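Local coordinates for probable transcriptional regulator (Pseudomonas aeruginosa PAO1, PDB 2GEN), which probably binds DNA at cis-regulatory sites as a dimeric transcription factor of the TetR family, at residues G143-V157 with L183-A195. Sequence-based numbering, arbitrary orientation.
Sequences GLFREMPDDCFASVV and LLAQVAWDSVRAA
Phe145 and Arg193 face each other in a single backbone bridge flanked by two hydrogen bonds, Ala194 N to Leu144 O (2.9 Å) and Arg146 N to Val192 O (2.7 Å), while helices 150-157 and 183-192 run roughly antiparallel at 153°. In this all-helical TetR-family fold the bridge joins the loop before helix 150-169 to the chain leaving helix 181-192. Val192, the last residue of that helix, reaches across into a pocket made by Phe153, Val156, Val157 and Met148 CE. Its CG1 lies over one face of the Phe153 ring, 4.1 Å from the centroid, and also meets Val156 CG2 at 3.5 Å and Val157 CG2. With CG anti to the backbone N (chi1 -176°), the Phe153 ring turns a face to Val192 CG1; the same ring sets its CE1 edge over the centre of the Phe145 face. Phe145 in turn meets Trp189 edge to edge, CE1 to CZ3 at 4.0 Å. Ser191 OG hydrogen-bonds Ser191 OG of the second subunit, placing this contact at the dimer interface. On the loop side, a water accepts from Arg146 NH1 (2.8 Å) and donates to Ser191 O (3.0 Å).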
ATOM      1  N   GLY A 143       1.094 -29.929   2.186  1.00 18.46           N
ATOM      2  CA  GLY A 143       1.785 -29.666   0.926  1.00 19.69           C
ATOM      3  C   GLY A 143       0.837 -29.054  -0.088  1.00 19.66           C
ATOM      4  O   GLY A 143       1.038 -29.205  -1.318  1.00 21.32           O
ATOM      5  N   LEU A 144      -0.207 -28.379   0.398  1.00 17.74           N
ATOM      6  CA  LEU A 144      -1.234 -27.838  -0.532  1.00 17.52           C
ATOM      7  C   LEU A 144      -0.813 -26.531  -1.177  1.00 18.59           C
ATOM      8  O   LEU A 144      -1.469 -26.082  -2.137  1.00 18.62           O
ATOM      9  CB  LEU A 144      -2.589 -27.679   0.165  1.00 17.94           C
ATOM     10  CG  LEU A 144      -3.167 -29.027   0.642  1.00 15.67           C
ATOM     11  CD1 LEU A 144      -4.522 -28.777   1.245  1.00 17.10           C
ATOM     12  CD2 LEU A 144      -3.260 -30.112  -0.446  1.00 20.41           C
ATOM     13  N   PHE A 145       0.261 -25.939  -0.665  1.00 18.46           N
ATOM     14  CA  PHE A 145       0.711 -24.642  -1.152  1.00 19.04           C
ATOM     15  C   PHE A 145       2.099 -24.741  -1.763  1.00 21.39           C
ATOM     16  O   PHE A 145       2.959 -25.552  -1.310  1.00 21.36           O
ATOM     17  CB  PHE A 145       0.809 -23.594  -0.040  1.00 19.95           C
ATOM     18  CG  PHE A 145      -0.478 -23.379   0.744  1.00 18.59           C
ATOM     19  CD1 PHE A 145      -1.680 -23.059   0.075  1.00 20.31           C
ATOM     20  CD2 PHE A 145      -0.465 -23.380   2.107  1.00 17.65           C
ATOM     21  CE1 PHE A 145      -2.858 -22.846   0.811  1.00 19.11           C
ATOM     22  CE2 PHE A 145      -1.653 -23.144   2.850  1.00 18.66           C
ATOM     23  CZ  PHE A 145      -2.816 -22.868   2.209  1.00 18.48           C
ATOM     24  N   ARG A 146       2.351 -23.863  -2.724  1.00 21.92           N
ATOM     25  CA  ARG A 146       3.716 -23.693  -3.214  1.00 25.85           C
ATOM     26  C   ARG A 146       4.627 -23.173  -2.081  1.00 24.33           C
ATOM     27  O   ARG A 146       4.208 -22.382  -1.210  1.00 24.60           O
ATOM     28  CB  ARG A 146       3.707 -22.811  -4.476  1.00 25.55           C
ATOM     29  CG  ARG A 146       4.047 -21.380  -4.245  1.00 29.95           C
ATOM     30  CD  ARG A 146       4.210 -20.574  -5.587  1.00 30.71           C
ATOM     31  NE  ARG A 146       5.614 -20.540  -5.994  1.00 40.48           N
ATOM     32  CZ  ARG A 146       6.073 -20.248  -7.216  1.00 38.95           C
ATOM     33  NH1 ARG A 146       5.239 -19.954  -8.231  1.00 36.36           N
ATOM     34  NH2 ARG A 146       7.392 -20.261  -7.414  1.00 36.84           N
ATOM     35  N   GLU A 147       5.879 -23.626  -2.066  1.00 26.96           N
ATOM     36  CA  GLU A 147       6.808 -23.286  -0.961  1.00 29.02           C
ATOM     37  C   GLU A 147       7.201 -21.811  -0.998  1.00 28.77           C
ATOM     38  O   GLU A 147       7.688 -21.319  -2.021  1.00 28.68           O
ATOM     39  CB  GLU A 147       8.087 -24.151  -0.996  1.00 29.14           C
ATOM     40  CG  GLU A 147       7.872 -25.664  -1.262  1.00 32.88           C
ATOM     41  CD  GLU A 147       9.089 -26.514  -0.859  1.00 34.62           C
ATOM     42  OE1 GLU A 147      10.247 -26.095  -1.139  1.00 40.70           O
ATOM     43  OE2 GLU A 147       8.885 -27.598  -0.242  1.00 41.28           O
HETATM   44  N   MSE A 148       6.964 -21.116   0.105  1.00 27.89           N
HETATM   45  CA  MSE A 148       7.391 -19.744   0.290  1.00 28.66           C
HETATM   46  C   MSE A 148       7.352 -19.357   1.764  1.00 27.79           C
HETATM   47  O   MSE A 148       6.601 -19.982   2.546  1.00 27.32           O
HETATM   48  CB  MSE A 148       6.540 -18.776  -0.576  1.00 30.23           C
HETATM   49  CG  MSE A 148       5.198 -18.529  -0.074  1.00 28.49           C
HETATM   50 SE   MSE A 148       4.154 -17.472  -1.444  0.70 31.51          SE
HETATM   51  CE  MSE A 148       3.561 -18.819  -2.514  1.00 32.01           C
ATOM     52  N   PRO A 149       8.134 -18.340   2.164  1.00 26.59           N
ATOM     53  CA  PRO A 149       8.070 -17.795   3.526  1.00 27.05           C
ATOM     54  C   PRO A 149       6.676 -17.284   3.878  1.00 26.87           C
ATOM     55  O   PRO A 149       5.966 -16.790   3.001  1.00 26.08           O
ATOM     56  CB  PRO A 149       9.060 -16.639   3.503  1.00 27.29           C
ATOM     57  CG  PRO A 149       9.968 -16.928   2.336  1.00 26.83           C
ATOM     58  CD  PRO A 149       9.166 -17.668   1.346  1.00 27.08           C
ATOM     59  N   ASP A 150       6.292 -17.412   5.140  1.00 26.20           N
ATOM     60  CA  ASP A 150       4.942 -16.990   5.599  1.00 27.29           C
ATOM     61  C   ASP A 150       4.641 -15.534   5.215  1.00 27.44           C
ATOM     62  O   ASP A 150       3.507 -15.229   4.764  1.00 27.95           O
ATOM     63  CB  ASP A 150       4.817 -17.128   7.132  1.00 26.83           C
ATOM     64  CG  ASP A 150       4.744 -18.579   7.608  1.00 28.24           C
ATOM     65  OD1 ASP A 150       4.587 -19.512   6.793  1.00 27.46           O
ATOM     66  OD2 ASP A 150       4.870 -18.790   8.848  1.00 27.36           O
ATOM     67  N   ASP A 151       5.643 -14.644   5.347  1.00 27.98           N
ATOM     68  CA  ASP A 151       5.454 -13.226   4.974  1.00 28.51           C
ATOM     69  C   ASP A 151       5.217 -13.032   3.492  1.00 27.50           C
ATOM     70  O   ASP A 151       4.425 -12.136   3.116  1.00 26.21           O
ATOM     71  CB  ASP A 151       6.625 -12.322   5.349  1.00 30.31           C
ATOM     72  CG  ASP A 151       6.884 -12.252   6.834  1.00 33.98           C
ATOM     73  OD1 ASP A 151       5.947 -12.022   7.633  1.00 37.82           O
ATOM     74  OD2 ASP A 151       8.074 -12.390   7.187  1.00 36.24           O
ATOM     75  N   CYS A 152       5.886 -13.838   2.659  1.00 27.09           N
ATOM     76  CA  CYS A 152       5.659 -13.818   1.202  1.00 28.14           C
ATOM     77  C   CYS A 152       4.241 -14.273   0.863  1.00 26.80           C
ATOM     78  O   CYS A 152       3.506 -13.585   0.133  1.00 26.22           O
ATOM     79  CB  CYS A 152       6.609 -14.755   0.495  1.00 30.27           C
ATOM     80  SG  CYS A 152       8.241 -14.136   0.538  1.00 40.43           S
ATOM     81  N   PHE A 153       3.868 -15.448   1.390  1.00 24.09           N
ATOM     82  CA  PHE A 153       2.480 -15.935   1.270  1.00 22.74           C
ATOM     83  C   PHE A 153       1.471 -14.827   1.627  1.00 22.39           C
ATOM     84  O   PHE A 153       0.530 -14.597   0.846  1.00 21.89           O
ATOM     85  CB  PHE A 153       2.271 -17.203   2.116  1.00 22.73           C
ATOM     86  CG  PHE A 153       0.913 -17.838   1.980  1.00 21.13           C
ATOM     87  CD1 PHE A 153       0.774 -19.028   1.270  1.00 22.12           C
ATOM     88  CD2 PHE A 153      -0.201 -17.288   2.593  1.00 22.85           C
ATOM     89  CE1 PHE A 153      -0.445 -19.680   1.145  1.00 24.00           C
ATOM     90  CE2 PHE A 153      -1.461 -17.962   2.499  1.00 20.47           C
ATOM     91  CZ  PHE A 153      -1.574 -19.148   1.732  1.00 22.48           C
ATOM     92  N   ALA A 154       1.642 -14.160   2.765  1.00 21.54           N
ATOM     93  CA  ALA A 154       0.693 -13.108   3.195  1.00 22.54           C
ATOM     94  C   ALA A 154       0.530 -12.022   2.125  1.00 22.92           C
ATOM     95  O   ALA A 154      -0.601 -11.667   1.740  1.00 22.82           O
ATOM     96  CB  ALA A 154       1.124 -12.489   4.526  1.00 23.61           C
ATOM     97  N   SER A 155       1.671 -11.523   1.640  1.00 20.79           N
ATOM     98  CA  SER A 155       1.685 -10.460   0.598  1.00 20.51           C
ATOM     99  C   SER A 155       1.231 -10.938  -0.755  1.00 19.00           C
ATOM    100  O   SER A 155       0.610 -10.116  -1.496  1.00 19.46           O
ATOM    101  CB  SER A 155       3.092  -9.838   0.463  1.00 20.32           C
ATOM    102  OG  SER A 155       3.317  -8.990   1.576  1.00 23.58           O
ATOM    103  N   VAL A 156       1.521 -12.181  -1.149  1.00 19.02           N
ATOM    104  CA  VAL A 156       0.918 -12.660  -2.407  1.00 19.63           C
ATOM    105  C   VAL A 156      -0.584 -12.774  -2.300  1.00 20.05           C
ATOM    106  O   VAL A 156      -1.287 -12.301  -3.199  1.00 18.45           O
ATOM    107  CB  VAL A 156       1.634 -13.808  -3.274  1.00 23.09           C
ATOM    108  CG1 VAL A 156       3.138 -14.026  -3.009  1.00 19.80           C
ATOM    109  CG2 VAL A 156       0.801 -14.940  -3.735  1.00 21.47           C
ATOM    110  N   VAL A 157      -1.081 -13.299  -1.175  1.00 18.54           N
ATOM    111  CA  VAL A 157      -2.549 -13.478  -1.085  1.00 18.80           C
ATOM    112  C   VAL A 157      -3.312 -12.146  -1.065  1.00 18.89           C
ATOM    113  O   VAL A 157      -4.329 -11.994  -1.818  1.00 19.63           O
ATOM    114  CB  VAL A 157      -2.929 -14.364   0.138  1.00 19.05           C
ATOM    115  CG1 VAL A 157      -4.493 -14.365   0.361  1.00 23.97           C
ATOM    116  CG2 VAL A 157      -2.433 -15.756  -0.108  1.00 20.94           C
ATOM    117  N   LEU A 183     -12.114 -12.399  -9.576  1.00 20.00           N
ATOM    118  CA  LEU A 183     -10.801 -12.501 -10.171  1.00 20.74           C
ATOM    119  C   LEU A 183      -9.689 -12.522  -9.104  1.00 20.20           C
ATOM    120  O   LEU A 183      -8.834 -13.431  -9.157  1.00 19.27           O
ATOM    121  CB  LEU A 183     -10.592 -11.325 -11.104  1.00 20.89           C
ATOM    122  CG  LEU A 183      -9.268 -11.328 -11.827  1.00 25.18           C
ATOM    123  CD1 LEU A 183      -9.170 -12.532 -12.764  1.00 29.52           C
ATOM    124  CD2 LEU A 183      -9.168  -9.992 -12.542  1.00 29.49           C
ATOM    125  N   LEU A 184      -9.731 -11.579  -8.159  1.00 18.28           N
ATOM    126  CA  LEU A 184      -8.632 -11.459  -7.167  1.00 18.77           C
ATOM    127  C   LEU A 184      -8.631 -12.696  -6.236  1.00 18.81           C
ATOM    128  O   LEU A 184      -7.575 -13.227  -5.897  1.00 17.97           O
ATOM    129  CB  LEU A 184      -8.729 -10.153  -6.392  1.00 18.82           C
ATOM    130  CG  LEU A 184      -8.367  -8.894  -7.230  1.00 20.61           C
ATOM    131  CD1 LEU A 184      -8.213  -7.637  -6.437  1.00 27.91           C
ATOM    132  CD2 LEU A 184      -7.096  -9.121  -8.075  1.00 22.72           C
ATOM    133  N   ALA A 185      -9.823 -13.190  -5.880  1.00 18.32           N
ATOM    134  CA  ALA A 185      -9.905 -14.419  -5.047  1.00 17.66           C
ATOM    135  C   ALA A 185      -9.298 -15.606  -5.802  1.00 18.91           C
ATOM    136  O   ALA A 185      -8.534 -16.388  -5.238  1.00 18.28           O
ATOM    137  CB  ALA A 185     -11.356 -14.726  -4.680  1.00 19.06           C
ATOM    138  N   GLN A 186      -9.690 -15.750  -7.075  1.00 17.28           N
ATOM    139  CA  GLN A 186      -9.220 -16.849  -7.903  1.00 18.57           C
ATOM    140  C   GLN A 186      -7.705 -16.776  -8.100  1.00 17.95           C
ATOM    141  O   GLN A 186      -7.002 -17.778  -7.977  1.00 17.45           O
ATOM    142  CB  GLN A 186      -9.891 -16.797  -9.271  1.00 18.35           C
ATOM    143  CG  GLN A 186      -9.472 -18.007 -10.069  1.00 22.42           C
ATOM    144  CD  GLN A 186      -9.977 -19.305  -9.493  1.00 28.31           C
ATOM    145  OE1 GLN A 186     -11.160 -19.412  -9.123  1.00 29.16           O
ATOM    146  NE2 GLN A 186      -9.077 -20.303  -9.373  1.00 30.91           N
ATOM    147  N   VAL A 187      -7.190 -15.586  -8.400  1.00 18.15           N
ATOM    148  CA  VAL A 187      -5.776 -15.414  -8.597  1.00 18.83           C
ATOM    149  C   VAL A 187      -5.007 -15.705  -7.317  1.00 17.32           C
ATOM    150  O   VAL A 187      -3.955 -16.316  -7.384  1.00 19.03           O
ATOM    151  CB  VAL A 187      -5.439 -14.037  -9.036  1.00 18.84           C
ATOM    152  CG1 VAL A 187      -3.917 -13.817  -8.937  1.00 20.36           C
ATOM    153  CG2 VAL A 187      -6.001 -13.789 -10.511  1.00 19.52           C
ATOM    154  N   ALA A 188      -5.536 -15.297  -6.168  1.00 17.67           N
ATOM    155  CA  ALA A 188      -4.820 -15.553  -4.879  1.00 17.16           C
ATOM    156  C   ALA A 188      -4.637 -17.081  -4.746  1.00 17.28           C
ATOM    157  O   ALA A 188      -3.526 -17.565  -4.429  1.00 18.47           O
ATOM    158  CB  ALA A 188      -5.644 -14.998  -3.702  1.00 18.17           C
ATOM    159  N   TRP A 189      -5.710 -17.827  -4.912  1.00 16.98           N
ATOM    160  CA  TRP A 189      -5.658 -19.314  -4.779  1.00 17.85           C
ATOM    161  C   TRP A 189      -4.691 -19.865  -5.814  1.00 18.73           C
ATOM    162  O   TRP A 189      -3.761 -20.625  -5.503  1.00 18.62           O
ATOM    163  CB  TRP A 189      -7.042 -19.930  -4.963  1.00 18.25           C
ATOM    164  CG  TRP A 189      -7.035 -21.402  -5.045  1.00 18.35           C
ATOM    165  CD1 TRP A 189      -7.589 -22.150  -6.044  1.00 20.68           C
ATOM    166  CD2 TRP A 189      -6.434 -22.333  -4.126  1.00 18.76           C
ATOM    167  NE1 TRP A 189      -7.397 -23.505  -5.813  1.00 24.48           N
ATOM    168  CE2 TRP A 189      -6.695 -23.644  -4.638  1.00 21.26           C
ATOM    169  CE3 TRP A 189      -5.742 -22.205  -2.912  1.00 21.06           C
ATOM    170  CZ2 TRP A 189      -6.265 -24.808  -3.991  1.00 21.02           C
ATOM    171  CZ3 TRP A 189      -5.320 -23.396  -2.278  1.00 17.37           C
ATOM    172  CH2 TRP A 189      -5.574 -24.661  -2.822  1.00 18.98           C
ATOM    173  N   ASP A 190      -4.864 -19.453  -7.083  1.00 19.41           N
ATOM    174  CA  ASP A 190      -3.950 -19.961  -8.100  1.00 21.05           C
ATOM    175  C   ASP A 190      -2.466 -19.610  -7.886  1.00 21.37           C
ATOM    176  O   ASP A 190      -1.573 -20.398  -8.295  1.00 23.02           O
ATOM    177  CB  ASP A 190      -4.438 -19.519  -9.500  1.00 21.33           C
ATOM    178  CG  ASP A 190      -5.616 -20.299  -9.946  1.00 23.46           C
ATOM    179  OD1 ASP A 190      -5.762 -21.485  -9.566  1.00 28.54           O
ATOM    180  OD2 ASP A 190      -6.406 -19.754 -10.757  1.00 29.35           O
ATOM    181  N   SER A 191      -2.208 -18.481  -7.221  1.00 19.81           N
ATOM    182  CA  SER A 191      -0.866 -17.998  -6.990  1.00 22.81           C
ATOM    183  C   SER A 191      -0.181 -18.803  -5.904  1.00 22.10           C
ATOM    184  O   SER A 191       1.020 -18.991  -5.973  1.00 24.06           O
ATOM    185  CB  SER A 191      -0.838 -16.533  -6.602  1.00 22.63           C
ATOM    186  OG  SER A 191      -1.305 -15.757  -7.690  1.00 29.98           O
ATOM    187  N   VAL A 192      -0.944 -19.276  -4.910  1.00 19.40           N
ATOM    188  CA  VAL A 192      -0.282 -19.944  -3.771  1.00 19.71           C
ATOM    189  C   VAL A 192      -0.476 -21.445  -3.761  1.00 19.11           C
ATOM    190  O   VAL A 192       0.254 -22.137  -3.009  1.00 20.82           O
ATOM    191  CB  VAL A 192      -0.709 -19.378  -2.389  1.00 19.41           C
ATOM    192  CG1 VAL A 192      -0.285 -17.923  -2.209  1.00 20.58           C
ATOM    193  CG2 VAL A 192      -2.230 -19.538  -2.202  1.00 19.43           C
ATOM    194  N   ARG A 193      -1.390 -21.980  -4.554  1.00 19.67           N
ATOM    195  CA  ARG A 193      -1.607 -23.432  -4.521  1.00 21.22           C
ATOM    196  C   ARG A 193      -0.408 -24.210  -5.112  1.00 23.25           C
ATOM    197  O   ARG A 193       0.346 -23.675  -5.943  1.00 22.58           O
ATOM    198  CB  ARG A 193      -2.912 -23.839  -5.176  1.00 23.19           C
ATOM    199  CG  ARG A 193      -2.925 -23.673  -6.688  1.00 22.71           C
ATOM    200  CD  ARG A 193      -4.329 -23.911  -7.138  1.00 26.15           C
ATOM    201  NE  ARG A 193      -4.433 -23.771  -8.587  1.00 33.07           N
ATOM    202  CZ  ARG A 193      -4.234 -24.767  -9.449  1.00 39.47           C
ATOM    203  NH1 ARG A 193      -3.915 -25.991  -9.015  1.00 38.77           N
ATOM    204  NH2 ARG A 193      -4.335 -24.537 -10.754  1.00 40.67           N
ATOM    205  N   ALA A 194      -0.202 -25.429  -4.607  1.00 24.69           N
ATOM    206  CA  ALA A 194       0.842 -26.337  -5.127  1.00 27.89           C
ATOM    207  C   ALA A 194       0.665 -26.604  -6.629  1.00 29.35           C
ATOM    208  O   ALA A 194      -0.452 -26.680  -7.122  1.00 29.70           O
ATOM    209  CB  ALA A 194       0.799 -27.658  -4.362  1.00 27.44           C
ATOM    210  N   ALA A 195       1.790 -26.771  -7.325  1.00 32.82           N
ATOM    211  CA  ALA A 195       1.833 -27.092  -8.767  1.00 35.36           C
ATOM    212  C   ALA A 195       1.226 -28.446  -9.159  1.00 36.77           C
ATOM    213  O   ALA A 195       1.164 -29.387  -8.340  1.00 38.12           O
ATOM    214  CB  ALA A 195       3.280 -26.992  -9.271  1.00 35.70           C
TER
HETATM  215  O   HOH W   1       2.579 -19.232  -8.467  1.00 40.00           O